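Local coordinates for uncharacterized protein (Chaetomium thermophilum, PDB 3LPZ), which is a Get4 protein with an alpha-solenoid fold that probably binds Get5 and serves the Get pathway of tail-anchored protein biogenesis, at residues E13-I16 and A17-Q20; P28-Q31 and Y32-A35; R39-A42 and A43-K47; V79-V82 and D83-Q87; A95-G98 and K99-C103. All coordinates share one frame; numbering follows the deposited sequence. Where two conformers were deposited one is given.

All five contacts lie toward the N-terminal end of the solenoid, and each spans about two turns of a helix. Contacts 2 and 3 both belong to helix 28-47, their centres about 17 Å apart; contact 1 lies on helix 11-25 and touches both. Contact 3 is a surface contact, rich in cationic and aliphatic side chains, whereas contact 4 is buried and combines valine, leucine and phenylalanine packing with a threonine whose hydroxyl donates to the carbonyl of the preceding turn. Contacts 1, 2 and 5 are partly buried. Contact 5 packs directly on contact 4 through Leu100 and Ser96, and contact 3 touches contact 4 through Arg39 and Ser46. Acids dominate the outer side of contact 2, near the helix start.

Contact 1 (E13-I16 and A17-Q20); sequences ERII and ARLQ
Gln20 lies alongside Ile16, one helical turn earlier, and the two side chains point the same way. Its CB sits 3.5 Å from Ile16 O, the same oxygen that accepts the backbone N-H of Gln20 in a nearly straight bond (Gln20 N to Ile16 O 2.8 Å). CG, turned away from its own carbonyl carbon to lie beside the backbone N (chi1 -73°), stays close to that oxygen. Beyond it, CD passes Ile16 CG2 at 3.7 Å, and OE1 comes closer still, 3.4 Å from the same methyl carbon, a van der Waals touch. NE2 finishes the chain with a hydrogen bond to Thr64 OG1 on helix 51-67. With a long aliphatic stem and a polar end, glutamine suits this half-open position. Replacing it by alanine would remove the amide, and Thr64 OG1 would probably lose this donor while the Ile16 methyl lost part of its cover.

Helix 11-25 is the first modelled helix of the alpha-solenoid, and it packs on the two helices that follow. Ile16 meets Ile57 and Ser60 of helix 51-67. Ile15 and Leu19 are buried; they run side by side, Ile15 CG2 3.9 Å from Leu19 CD1, and branched aliphatics fill the seam against Val41, Tyr45 and Thr38 of helix 28-47. Ala17 stands on the exposed side, its CB 3.4 Å from Glu13 O.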
loop_
_atom_site.group_PDB
_atom_site.type_symbol
_atom_site.label_atom_id
_atom_site.label_comp_id
_atom_site.label_asym_id
_atom_site.label_seq_id
_atom_site.Cartn_x
_atom_site.Cartn_y
_atom_site.Cartn_z
ATOM N N GLU A 13 -24.360 19.464 20.950
ATOM C CA GLU A 13 -24.833 19.834 19.622
ATOM C C GLU A 13 -24.923 21.359 19.441
ATOM O O GLU A 13 -24.548 21.885 18.393
ATOM C CB GLU A 13 -26.169 19.145 19.321
ATOM C CG GLU A 13 -26.132 17.656 19.639
ATOM C CD GLU A 13 -27.178 16.844 18.907
ATOM O OE1 GLU A 13 -28.339 17.310 18.809
ATOM O OE2 GLU A 13 -26.837 15.726 18.439
ATOM N N ARG A 14 -25.380 22.064 20.473
ATOM C CA ARG A 14 -25.371 23.534 20.441
ATOM C C ARG A 14 -23.957 24.148 20.485
ATOM O O ARG A 14 -23.694 25.149 19.826
ATOM C CB ARG A 14 -26.233 24.118 21.562
ATOM C CG ARG A 14 -27.728 23.803 21.425
ATOM C CD ARG A 14 -28.602 24.735 22.287
ATOM N NE ARG A 14 -28.232 24.704 23.702
ATOM C CZ ARG A 14 -28.630 23.775 24.570
ATOM N NH1 ARG A 14 -29.417 22.776 24.169
ATOM N NH2 ARG A 14 -28.227 23.848 25.840
ATOM N N ILE A 15 -23.052 23.568 21.262
ATOM C CA ILE A 15 -21.664 24.069 21.282
ATOM C C ILE A 15 -21.055 23.941 19.883
ATOM O O ILE A 15 -20.514 24.904 19.333
ATOM C CB ILE A 15 -20.794 23.370 22.362
ATOM C CG1 ILE A 15 -21.176 23.905 23.734
ATOM C CG2 ILE A 15 -19.258 23.584 22.093
ATOM C CD1 ILE A 15 -20.920 22.941 24.838
ATOM N N ILE A 16 -21.235 22.764 19.299
ATOM C CA ILE A 16 -20.809 22.487 17.932
ATOM C C ILE A 16 -21.378 23.447 16.884
ATOM O O ILE A 16 -20.621 24.003 16.094
ATOM C CB ILE A 16 -21.087 21.006 17.546
ATOM C CG1 ILE A 16 -20.120 20.112 18.347
ATOM C CG2 ILE A 16 -20.881 20.787 16.012
ATOM C CD1 ILE A 16 -20.428 18.627 18.336
ATOM N N ALA A 17 -22.704 23.624 16.884
ATOM C CA ALA A 17 -23.379 24.477 15.908
ATOM C C ALA A 17 -22.857 25.914 16.016
ATOM O O ALA A 17 -22.618 26.580 14.995
ATOM C CB ALA A 17 -24.929 24.414 16.089
ATOM N N ARG A 18 -22.675 26.371 17.253
ATOM C CA ARG A 18 -22.130 27.699 17.538
ATOM C C ARG A 18 -20.732 27.867 16.937
ATOM O O ARG A 18 -20.475 28.832 16.217
ATOM C CB ARG A 18 -22.119 27.954 19.054
ATOM C CG ARG A 18 -22.052 29.422 19.452
ATOM C CD ARG A 18 -22.512 29.649 20.899
ATOM N NE ARG A 18 -21.611 29.055 21.887
ATOM C CZ ARG A 18 -21.941 28.079 22.731
ATOM N NH1 ARG A 18 -23.165 27.570 22.724
ATOM N NH2 ARG A 18 -21.043 27.612 23.587
ATOM N N LEU A 19 -19.843 26.917 17.219
ATOM C CA LEU A 19 -18.492 26.908 16.638
ATOM C C LEU A 19 -18.526 26.832 15.110
ATOM O O LEU A 19 -17.823 27.587 14.457
ATOM C CB LEU A 19 -17.625 25.777 17.232
ATOM C CG LEU A 19 -17.327 25.921 18.728
ATOM C CD1 LEU A 19 -16.786 24.620 19.295
ATOM C CD2 LEU A 19 -16.353 27.099 19.007
ATOM N N GLN A 20 -19.350 25.946 14.547
ATOM C CA GLN A 20 -19.467 25.830 13.067
ATOM C C GLN A 20 -19.931 27.116 12.372
ATOM O O GLN A 20 -19.371 27.512 11.324
ATOM C CB GLN A 20 -20.367 24.665 12.669
ATOM C CG GLN A 20 -19.691 23.326 12.891
ATOM C CD GLN A 20 -20.623 22.167 12.641
ATOM O OE1 GLN A 20 -21.788 22.212 13.008
ATOM N NE2 GLN A 20 -20.115 21.126 12.005
#

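Contact 2 (P28-Q31 and Y32-A35); sequences PEEQ and YEAA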
loop_
_atom_site.group_PDB
_atom_site.type_symbol
_atom_site.label_atom_id
_atom_site.label_comp_id
_atom_site.label_asym_id
_atom_site.label_seq_id
_atom_site.Cartn_x
_atom_site.Cartn_y
_atom_site.Cartn_z
ATOM N N PRO A 28 -10.388 34.621 8.296
ATOM C CA PRO A 28 -9.388 33.697 8.866
ATOM C C PRO A 28 -9.038 33.900 10.350
ATOM O O PRO A 28 -8.941 32.903 11.073
ATOM C CB PRO A 28 -8.182 33.886 7.952
ATOM C CG PRO A 28 -8.835 34.127 6.601
ATOM C CD PRO A 28 -10.047 34.994 6.906
ATOM N N GLU A 29 -8.896 35.151 10.807
ATOM C CA GLU A 29 -8.604 35.394 12.216
ATOM C C GLU A 29 -9.706 34.873 13.163
ATOM O O GLU A 29 -9.384 34.237 14.187
ATOM C CB GLU A 29 -8.215 36.861 12.463
ATOM C CG GLU A 29 -6.891 37.236 11.759
ATOM C CD GLU A 29 -6.298 38.564 12.199
ATOM O OE1 GLU A 29 -7.058 39.458 12.634
ATOM O OE2 GLU A 29 -5.059 38.714 12.095
ATOM N N GLU A 30 -10.983 35.106 12.826
ATOM C CA GLU A 30 -12.094 34.573 13.621
ATOM C C GLU A 30 -12.163 33.040 13.567
ATOM O O GLU A 30 -12.519 32.407 14.552
ATOM C CB GLU A 30 -13.433 35.188 13.189
ATOM C CG GLU A 30 -13.976 36.270 14.124
ATOM C CD GLU A 30 -12.912 36.917 14.999
ATOM O OE1 GLU A 30 -12.134 37.754 14.483
ATOM O OE2 GLU A 30 -12.867 36.600 16.215
ATOM N N GLN A 31 -11.830 32.472 12.411
ATOM C CA GLN A 31 -11.819 31.010 12.224
ATOM C C GLN A 31 -10.744 30.361 13.087
ATOM O O GLN A 31 -10.982 29.328 13.719
ATOM C CB GLN A 31 -11.608 30.654 10.753
ATOM C CG GLN A 31 -12.816 31.022 9.868
ATOM C CD GLN A 31 -12.535 30.858 8.391
ATOM O OE1 GLN A 31 -11.450 31.202 7.919
ATOM N NE2 GLN A 31 -13.519 30.354 7.642
ATOM N N TYR A 32 -9.570 30.987 13.121
ATOM C CA TYR A 32 -8.486 30.559 14.001
ATOM C C TYR A 32 -8.891 30.615 15.482
ATOM O O TYR A 32 -8.621 29.674 16.226
ATOM C CB TYR A 32 -7.205 31.370 13.729
ATOM C CG TYR A 32 -6.053 31.095 14.704
ATOM C CD1 TYR A 32 -5.260 29.946 14.564
ATOM C CD2 TYR A 32 -5.745 31.993 15.745
ATOM C CE1 TYR A 32 -4.202 29.678 15.449
ATOM C CE2 TYR A 32 -4.682 31.744 16.624
ATOM C CZ TYR A 32 -3.924 30.579 16.465
ATOM O OH TYR A 32 -2.875 30.294 17.306
ATOM N N GLU A 33 -9.545 31.698 15.906
ATOM C CA GLU A 33 -10.012 31.814 17.301
ATOM C C GLU A 33 -11.028 30.720 17.657
ATOM O O GLU A 33 -10.983 30.144 18.750
ATOM C CB GLU A 33 -10.602 33.203 17.586
ATOM C CG GLU A 33 -9.575 34.331 17.585
ATOM C CD GLU A 33 -8.630 34.297 18.800
ATOM O OE1 GLU A 33 -8.871 33.511 19.755
ATOM O OE2 GLU A 33 -7.640 35.066 18.803
ATOM N N ALA A 34 -11.948 30.444 16.735
ATOM C CA ALA A 34 -12.916 29.381 16.940
ATOM C C ALA A 34 -12.231 28.017 17.060
ATOM O O ALA A 34 -12.651 27.179 17.873
ATOM C CB ALA A 34 -13.945 29.371 15.823
ATOM N N ALA A 35 -11.190 27.785 16.252
ATOM C CA ALA A 35 -10.448 26.523 16.330
ATOM C C ALA A 35 -9.767 26.421 17.687
ATOM O O ALA A 35 -9.752 25.346 18.296
ATOM C CB ALA A 35 -9.425 26.404 15.188
#
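Gln31 and Ala35 are joined by the backbone bond from Ala35 N to Gln31 O (3.0 Å), on the buried side of helix 28-47. Ala34, next to Ala35, makes the matching bond to Glu30 O, and its CB lies 3.6 Å from that oxygen. Two alanines in a row keep this flank thin; the methyl of Ala35 reaches Ser73 of helix 71-88. Gln31 is buried too. Its extended chain carries NE2 to a hydrogen bond with Ile23 O of helix 11-25, which satisfies a polar group in a covered place and ties the two helices together.

On the looser flank the glutamates face solvent. Glu33 N bonds to Glu29 O at 3.1 Å, and Glu33 CG lies 3.4 Å from that oxygen before the chain bends at chi2 (-71°), taking the carboxylate outward. Tyr32, though exposed, touches Ser73; its CB rests against Pro28 O, at 3.5 Å, and the ring turns away from the preceding turn.

Pro28 suits a helix start, having no N-H that would need an acceptor. The helix dipole would probably favour the charges of Glu29 and Glu30, while Glu30 and Glu33 probably repel each other mildly, with solvent at hand to ease it.

Contact 3 (R39-A42 and A43-K47); sequences RLVA and ARYSK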
loop_
_atom_site.group_PDB
_atom_site.type_symbol
_atom_site.label_atom_id
_atom_site.label_comp_id
_atom_site.label_asym_id
_atom_site.label_seq_id
_atom_site.Cartn_x
_atom_site.Cartn_y
_atom_site.Cartn_z
ATOM N N ARG A 39 -10.365 23.613 20.773
ATOM C CA ARG A 39 -9.348 22.847 21.518
ATOM C C ARG A 39 -9.613 22.898 23.010
ATOM O O ARG A 39 -9.490 21.873 23.692
ATOM C CB ARG A 39 -7.928 23.400 21.293
ATOM C CG ARG A 39 -7.383 23.248 19.891
ATOM C CD ARG A 39 -5.968 23.863 19.858
ATOM N NE ARG A 39 -5.081 23.279 20.870
ATOM C CZ ARG A 39 -4.121 23.938 21.532
ATOM N NH1 ARG A 39 -3.927 25.247 21.336
ATOM N NH2 ARG A 39 -3.372 23.282 22.424
ATOM N N LEU A 40 -9.907 24.096 23.526
ATOM C CA LEU A 40 -10.160 24.260 24.948
ATOM C C LEU A 40 -11.411 23.466 25.380
ATOM O O LEU A 40 -11.369 22.745 26.366
ATOM C CB LEU A 40 -10.291 25.748 25.328
ATOM C CG LEU A 40 -10.242 26.150 26.809
ATOM C CD1 LEU A 40 -8.857 25.874 27.483
ATOM C CD2 LEU A 40 -10.597 27.646 26.940
ATOM N N VAL A 41 -12.502 23.586 24.635
ATOM C CA VAL A 41 -13.723 22.869 24.995
ATOM C C VAL A 41 -13.511 21.332 24.961
ATOM O O VAL A 41 -13.910 20.610 25.914
ATOM C CB VAL A 41 -14.895 23.305 24.084
ATOM C CG1 VAL A 41 -16.108 22.482 24.349
ATOM C CG2 VAL A 41 -15.205 24.795 24.314
ATOM N N ALA A 42 -12.896 20.843 23.874
ATOM C CA ALA A 42 -12.609 19.428 23.744
ATOM C C ALA A 42 -11.706 18.942 24.892
ATOM O O ALA A 42 -11.946 17.863 25.465
ATOM C CB ALA A 42 -11.938 19.121 22.381
ATOM N N ALA A 43 -10.666 19.713 25.218
ATOM C CA ALA A 43 -9.755 19.324 26.310
ATOM C C ALA A 43 -10.503 19.222 27.651
ATOM O O ALA A 43 -10.264 18.292 28.429
ATOM C CB ALA A 43 -8.543 20.276 26.413
ATOM N N ARG A 44 -11.417 20.147 27.927
ATOM C CA ARG A 44 -12.246 19.992 29.142
ATOM C C ARG A 44 -13.059 18.691 29.178
ATOM O O ARG A 44 -13.064 18.008 30.205
ATOM C CB ARG A 44 -13.176 21.164 29.329
ATOM C CG ARG A 44 -12.456 22.413 29.826
ATOM C CD ARG A 44 -13.304 23.641 29.521
ATOM N NE ARG A 44 -12.656 24.874 29.953
ATOM C CZ ARG A 44 -13.057 26.091 29.594
ATOM N NH1 ARG A 44 -14.100 26.245 28.769
ATOM N NH2 ARG A 44 -12.399 27.156 30.041
ATOM N N TYR A 45 -13.743 18.343 28.079
ATOM C CA TYR A 45 -14.477 17.060 28.039
ATOM C C TYR A 45 -13.545 15.868 28.198
ATOM O O TYR A 45 -13.857 14.918 28.931
ATOM C CB TYR A 45 -15.337 16.909 26.766
ATOM C CG TYR A 45 -16.618 17.707 26.861
ATOM C CD1 TYR A 45 -17.612 17.358 27.788
ATOM C CD2 TYR A 45 -16.829 18.825 26.044
ATOM C CE1 TYR A 45 -18.797 18.101 27.882
ATOM C CE2 TYR A 45 -17.991 19.575 26.137
ATOM C CZ TYR A 45 -18.964 19.213 27.061
ATOM O OH TYR A 45 -20.121 19.946 27.140
ATOM N N SER A 46 -12.405 15.928 27.513
ATOM C CA SER A 46 -11.383 14.887 27.613
ATOM C C SER A 46 -10.894 14.689 29.042
ATOM O O SER A 46 -10.789 13.560 29.488
ATOM C CB SER A 46 -10.179 15.217 26.728
ATOM O OG SER A 46 -10.522 14.943 25.411
ATOM N N LYS A 47 -10.573 15.783 29.728
ATOM C CA LYS A 47 -10.066 15.737 31.120
ATOM C C LYS A 47 -11.036 15.011 32.039
ATOM O O LYS A 47 -10.616 14.285 32.933
ATOM C CB LYS A 47 -9.847 17.158 31.690
ATOM C CG LYS A 47 -8.560 17.821 31.327
ATOM C CD LYS A 47 -8.383 19.151 32.157
ATOM C CE LYS A 47 -7.039 19.833 31.875
ATOM N NZ LYS A 47 -6.891 21.183 32.576
#
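Leu40 covers one face of the Arg44 guanidinium: its CD2 stands 3.5 Å above that plane, displaced toward the rim, with NH2 of Arg44 the nearest nitrogen to this methyl at 3.6 Å. Arg44 reaches there with a chain extended from CG to NE, while Leu40 has CG opposite its backbone N (chi1 -166°), which leans the isobutyl group toward the next turn. Both residues are exposed, and the flat guanidinium covers part of the leucine's apolar surface while its N-H groups can still meet water.

At the Tyr45 ring the touch is with CE2, which lies 3.9 Å from Val41 CG1. Valine and tyrosine run side by side, which brings this ring atom to a valine methyl, and Tyr45 N bonds Val41 O at 3.1 Å. Ser46 N makes the next bond of the helix, to Ala42 O at 2.9 Å; the small methyl of buried Ala42 and the short serine take up little room on this side.

Three helices border these last turns of helix 28-47. Tyr45 wedges between Lys11 and Ile12 of helix 11-25 and Ala53 and Ile57 of helix 51-67, Ser46 meets Trp51 and Ala54, and Arg39 packs on Leu77 and Leu80 of helix 71-88.

Contact 4 (V79-V82 and D83-Q87); sequences VLLV and DTFRQ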
loop_
_atom_site.group_PDB
_atom_site.type_symbol
_atom_site.label_atom_id
_atom_site.label_comp_id
_atom_site.label_asym_id
_atom_site.label_seq_id
_atom_site.Cartn_x
_atom_site.Cartn_y
_atom_site.Cartn_z
ATOM N N VAL A 79 -5.602 16.056 13.524
ATOM C CA VAL A 79 -4.509 15.365 14.252
ATOM C C VAL A 79 -4.862 15.206 15.739
ATOM O O VAL A 79 -4.613 14.135 16.343
ATOM C CB VAL A 79 -3.123 16.100 14.046
ATOM C CG1 VAL A 79 -2.010 15.513 14.932
ATOM C CG2 VAL A 79 -2.704 16.021 12.558
ATOM N N LEU A 80 -5.460 16.248 16.333
ATOM C CA LEU A 80 -5.872 16.196 17.744
ATOM C C LEU A 80 -6.934 15.103 17.941
ATOM O O LEU A 80 -6.981 14.443 18.965
ATOM C CB LEU A 80 -6.419 17.563 18.184
ATOM C CG LEU A 80 -6.725 17.780 19.667
ATOM C CD1 LEU A 80 -5.523 17.387 20.535
ATOM C CD2 LEU A 80 -7.165 19.241 19.937
ATOM N N LEU A 81 -7.782 14.917 16.932
ATOM C CA LEU A 81 -8.819 13.916 16.978
ATOM C C LEU A 81 -8.190 12.522 17.111
ATOM O O LEU A 81 -8.658 11.699 17.901
ATOM C CB LEU A 81 -9.696 13.993 15.713
ATOM C CG LEU A 81 -10.715 12.851 15.495
ATOM C CD1 LEU A 81 -11.744 12.816 16.658
ATOM C CD2 LEU A 81 -11.405 12.951 14.109
ATOM N N VAL A 82 -7.156 12.252 16.313
ATOM C CA VAL A 82 -6.449 10.969 16.406
ATOM C C VAL A 82 -5.833 10.847 17.792
ATOM O O VAL A 82 -5.915 9.784 18.401
ATOM C CB VAL A 82 -5.305 10.818 15.359
ATOM C CG1 VAL A 82 -4.562 9.479 15.567
ATOM C CG2 VAL A 82 -5.862 10.895 13.936
ATOM N N ASP A 83 -5.187 11.895 18.308
ATOM C CA ASP A 83 -4.569 11.788 19.628
ATOM C C ASP A 83 -5.633 11.551 20.713
ATOM O O ASP A 83 -5.381 10.905 21.736
ATOM C CB ASP A 83 -3.689 13.012 19.906
ATOM C CG ASP A 83 -2.312 12.883 19.263
ATOM O OD1 ASP A 83 -1.538 11.951 19.617
ATOM O OD2 ASP A 83 -1.991 13.705 18.392
ATOM N N THR A 84 -6.834 12.077 20.467
ATOM C CA THR A 84 -7.946 11.889 21.376
ATOM C C THR A 84 -8.376 10.424 21.371
ATOM O O THR A 84 -8.650 9.881 22.434
ATOM C CB THR A 84 -9.118 12.837 21.032
ATOM O OG1 THR A 84 -8.658 14.194 21.181
ATOM C CG2 THR A 84 -10.316 12.613 21.966
ATOM N N PHE A 85 -8.424 9.790 20.192
ATOM C CA PHE A 85 -8.760 8.351 20.089
ATOM C C PHE A 85 -7.734 7.526 20.876
ATOM O O PHE A 85 -8.077 6.594 21.597
ATOM C CB PHE A 85 -8.785 7.880 18.620
ATOM C CG PHE A 85 -10.062 8.233 17.846
ATOM C CD1 PHE A 85 -11.304 8.316 18.467
ATOM C CD2 PHE A 85 -10.015 8.418 16.469
ATOM C CE1 PHE A 85 -12.481 8.622 17.726
ATOM C CE2 PHE A 85 -11.185 8.725 15.725
ATOM C CZ PHE A 85 -12.411 8.815 16.361
ATOM N N ARG A 86 -6.465 7.852 20.711
ATOM C CA ARG A 86 -5.404 7.214 21.507
ATOM C C ARG A 86 -5.588 7.308 23.005
ATOM O O ARG A 86 -5.494 6.299 23.703
ATOM C CB ARG A 86 -4.078 7.870 21.218
ATOM C CG ARG A 86 -3.565 7.583 19.911
ATOM C CD ARG A 86 -2.119 8.019 19.894
ATOM N NE ARG A 86 -1.545 7.712 18.604
ATOM C CZ ARG A 86 -1.324 8.606 17.655
ATOM N NH1 ARG A 86 -1.619 9.906 17.858
ATOM N NH2 ARG A 86 -0.788 8.197 16.521
ATOM N N GLN A 87 -5.809 8.533 23.492
ATOM C CA GLN A 87 -5.991 8.796 24.918
ATOM C C GLN A 87 -7.236 8.112 25.483
ATOM O O GLN A 87 -7.252 7.683 26.626
ATOM C CB GLN A 87 -6.116 10.297 25.168
ATOM C CG GLN A 87 -4.830 11.032 25.033
ATOM C CD GLN A 87 -4.955 12.423 25.598
ATOM O OE1 GLN A 87 -4.423 12.708 26.672
ATOM N NE2 GLN A 87 -5.705 13.287 24.916
#
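Thr84 grips the carbonyl oxygen of Leu80 twice, through the backbone and through the hydroxyl. The hydroxyl donates over 2.8 Å from Thr84 OG1 to Leu80 O, while Thr84 N reaches that oxygen by a bent bond from the opposite face of the carbonyl plane. OG1 lies 39° out of that plane, so it does not sit on a lone pair. The placement follows from chi1 (-62°), which turns OG1 away from its own carbonyl carbon and back along the helix. A threonine fits this buried spot because its hydroxyl is satisfied within the helix and its methyl remains for packing. With a valine in its place, Leu80 O would probably lose its second donor and keep the backbone N-H.

A second polar group is Arg86. Its NH2 makes salt bridges with Glu120 and Asp123 of helix 112-128; a weak salt bridge from Arg86 NH1 to Asp83 OD1 is doubtful, since Asp83 has two conformers. Val82 CG1 lies over one face of this guanidinium, 3.8 Å from NH1. In the alpha-solenoid, helix 71-88 packs on helix 51-67 by Leu80 and Thr84, on helix 112-128 by Val79 and Val82, and on helix 94-104 by Leu81 and Phe85.

Farther out, Leu81 CD1 stands over one face of the Phe85 ring, 4.1 Å from CZ and displaced toward the rim. The phenylalanine also meets Trp124, the ring planes inclined by about 25°, and Val55.

Contact 5 (A95-G98 and K99-C103); sequences ASRG and KLLGC
Arg97 and Leu101 are joined by the straightest of four successive backbone bonds, Leu101 N to Arg97 O at 2.9 Å, each linking an N-H to the carbonyl four residues before it. They form the body of helix 94-104, a short helix of the alpha-solenoid, packed among helices 51-67, 71-88, 112-128 and 136-148.

The side chains of Arg97 and Leu101 run side by side. Arg97 CG, opposite its own backbone N (chi1 -175°), lies 3.9 Å from Leu101 CD1, which sets the aliphatic stem of the arginine against the leucine. Its charged end goes on to a salt bridge from NE to Asp135 OD2, just before helix 136-148, while Leu101 packs on Leu138 and Val141 of that helix. An arginine can do both because its stem is apolar and only its end is charged.

Leu100 is buried and meets Met121 and Trp124 of helix 112-128; its CG sits 3.4 Å from Ser96 O. Ser96 is buried as well, its hydroxyl satisfied by a hydrogen bond with Asp93 OD1.

Gly102 N bonds to Gly98 O, and neither glycine adds a side chain to this flank. Lys99, which meets Val55 and Asp56 of helix 51-67, passes its CG 3.4 Å from Ala95 O and then bends at its last torsion (chi4 71°), which brings NZ to 3.9 Å from Ala95 CB.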
loop_
_atom_site.group_PDB
_atom_site.type_symbol
_atom_site.label_atom_id
_atom_site.label_comp_id
_atom_site.label_asym_id
_atom_site.label_seq_id
_atom_site.Cartn_x
_atom_site.Cartn_y
_atom_site.Cartn_z
ATOM N N ALA A 95 -17.353 3.575 13.235
ATOM C CA ALA A 95 -17.620 4.992 13.493
ATOM C C ALA A 95 -16.333 5.830 13.613
ATOM O O ALA A 95 -16.284 6.961 13.113
ATOM C CB ALA A 95 -18.532 5.158 14.764
ATOM N N SER A 96 -15.305 5.298 14.272
ATOM C CA SER A 96 -14.030 6.053 14.421
ATOM C C SER A 96 -13.325 6.148 13.064
ATOM O O SER A 96 -12.841 7.223 12.678
ATOM C CB SER A 96 -13.111 5.428 15.481
ATOM O OG SER A 96 -12.842 4.051 15.201
ATOM N N ARG A 97 -13.308 5.032 12.326
ATOM C CA ARG A 97 -12.722 5.043 10.989
ATOM C C ARG A 97 -13.534 6.031 10.124
ATOM O O ARG A 97 -12.952 6.767 9.343
ATOM C CB ARG A 97 -12.738 3.646 10.338
ATOM C CG ARG A 97 -12.023 3.583 8.962
ATOM C CD ARG A 97 -12.369 2.281 8.160
ATOM N NE ARG A 97 -11.848 1.097 8.868
ATOM C CZ ARG A 97 -12.590 0.201 9.528
ATOM N NH1 ARG A 97 -13.941 0.284 9.566
ATOM N NH2 ARG A 97 -11.969 -0.798 10.151
ATOM N N GLY A 98 -14.868 6.017 10.232
ATOM C CA GLY A 98 -15.682 6.916 9.409
ATOM C C GLY A 98 -15.379 8.396 9.667
ATOM O O GLY A 98 -15.342 9.215 8.739
ATOM N N LYS A 99 -15.171 8.752 10.928
ATOM C CA LYS A 99 -14.820 10.148 11.255
ATOM C C LYS A 99 -13.471 10.526 10.652
ATOM O O LYS A 99 -13.296 11.651 10.164
ATOM C CB LYS A 99 -14.818 10.367 12.767
ATOM C CG LYS A 99 -16.208 10.346 13.363
ATOM C CD LYS A 99 -16.181 10.581 14.881
ATOM C CE LYS A 99 -17.578 10.393 15.522
ATOM N NZ LYS A 99 -18.011 8.964 15.551
ATOM N N LEU A 100 -12.506 9.607 10.712
ATOM C CA LEU A 100 -11.155 9.893 10.186
ATOM C C LEU A 100 -11.184 10.022 8.655
ATOM O O LEU A 100 -10.532 10.926 8.097
ATOM C CB LEU A 100 -10.127 8.854 10.662
ATOM C CG LEU A 100 -9.891 8.884 12.189
ATOM C CD1 LEU A 100 -9.024 7.698 12.630
ATOM C CD2 LEU A 100 -9.203 10.190 12.634
ATOM N N LEU A 101 -11.958 9.157 7.992
ATOM C CA LEU A 101 -12.124 9.259 6.521
ATOM C C LEU A 101 -12.858 10.530 6.129
ATOM O O LEU A 101 -12.557 11.128 5.099
ATOM C CB LEU A 101 -12.855 8.017 5.939
ATOM C CG LEU A 101 -12.069 6.711 6.055
ATOM C CD1 LEU A 101 -12.976 5.557 5.688
ATOM C CD2 LEU A 101 -10.810 6.727 5.134
ATOM N N GLY A 102 -13.816 10.954 6.952
ATOM C CA GLY A 102 -14.509 12.213 6.698
ATOM C C GLY A 102 -13.526 13.388 6.715
ATOM O O GLY A 102 -13.639 14.316 5.881
ATOM N N CYS A 103 -12.583 13.386 7.656
ATOM C CA CYS A 103 -11.537 14.438 7.681
ATOM C C CYS A 103 -10.583 14.322 6.484
ATOM O O CYS A 103 -10.306 15.320 5.782
ATOM C CB CYS A 103 -10.726 14.397 8.987
ATOM S SG CYS A 103 -11.695 14.799 10.474
#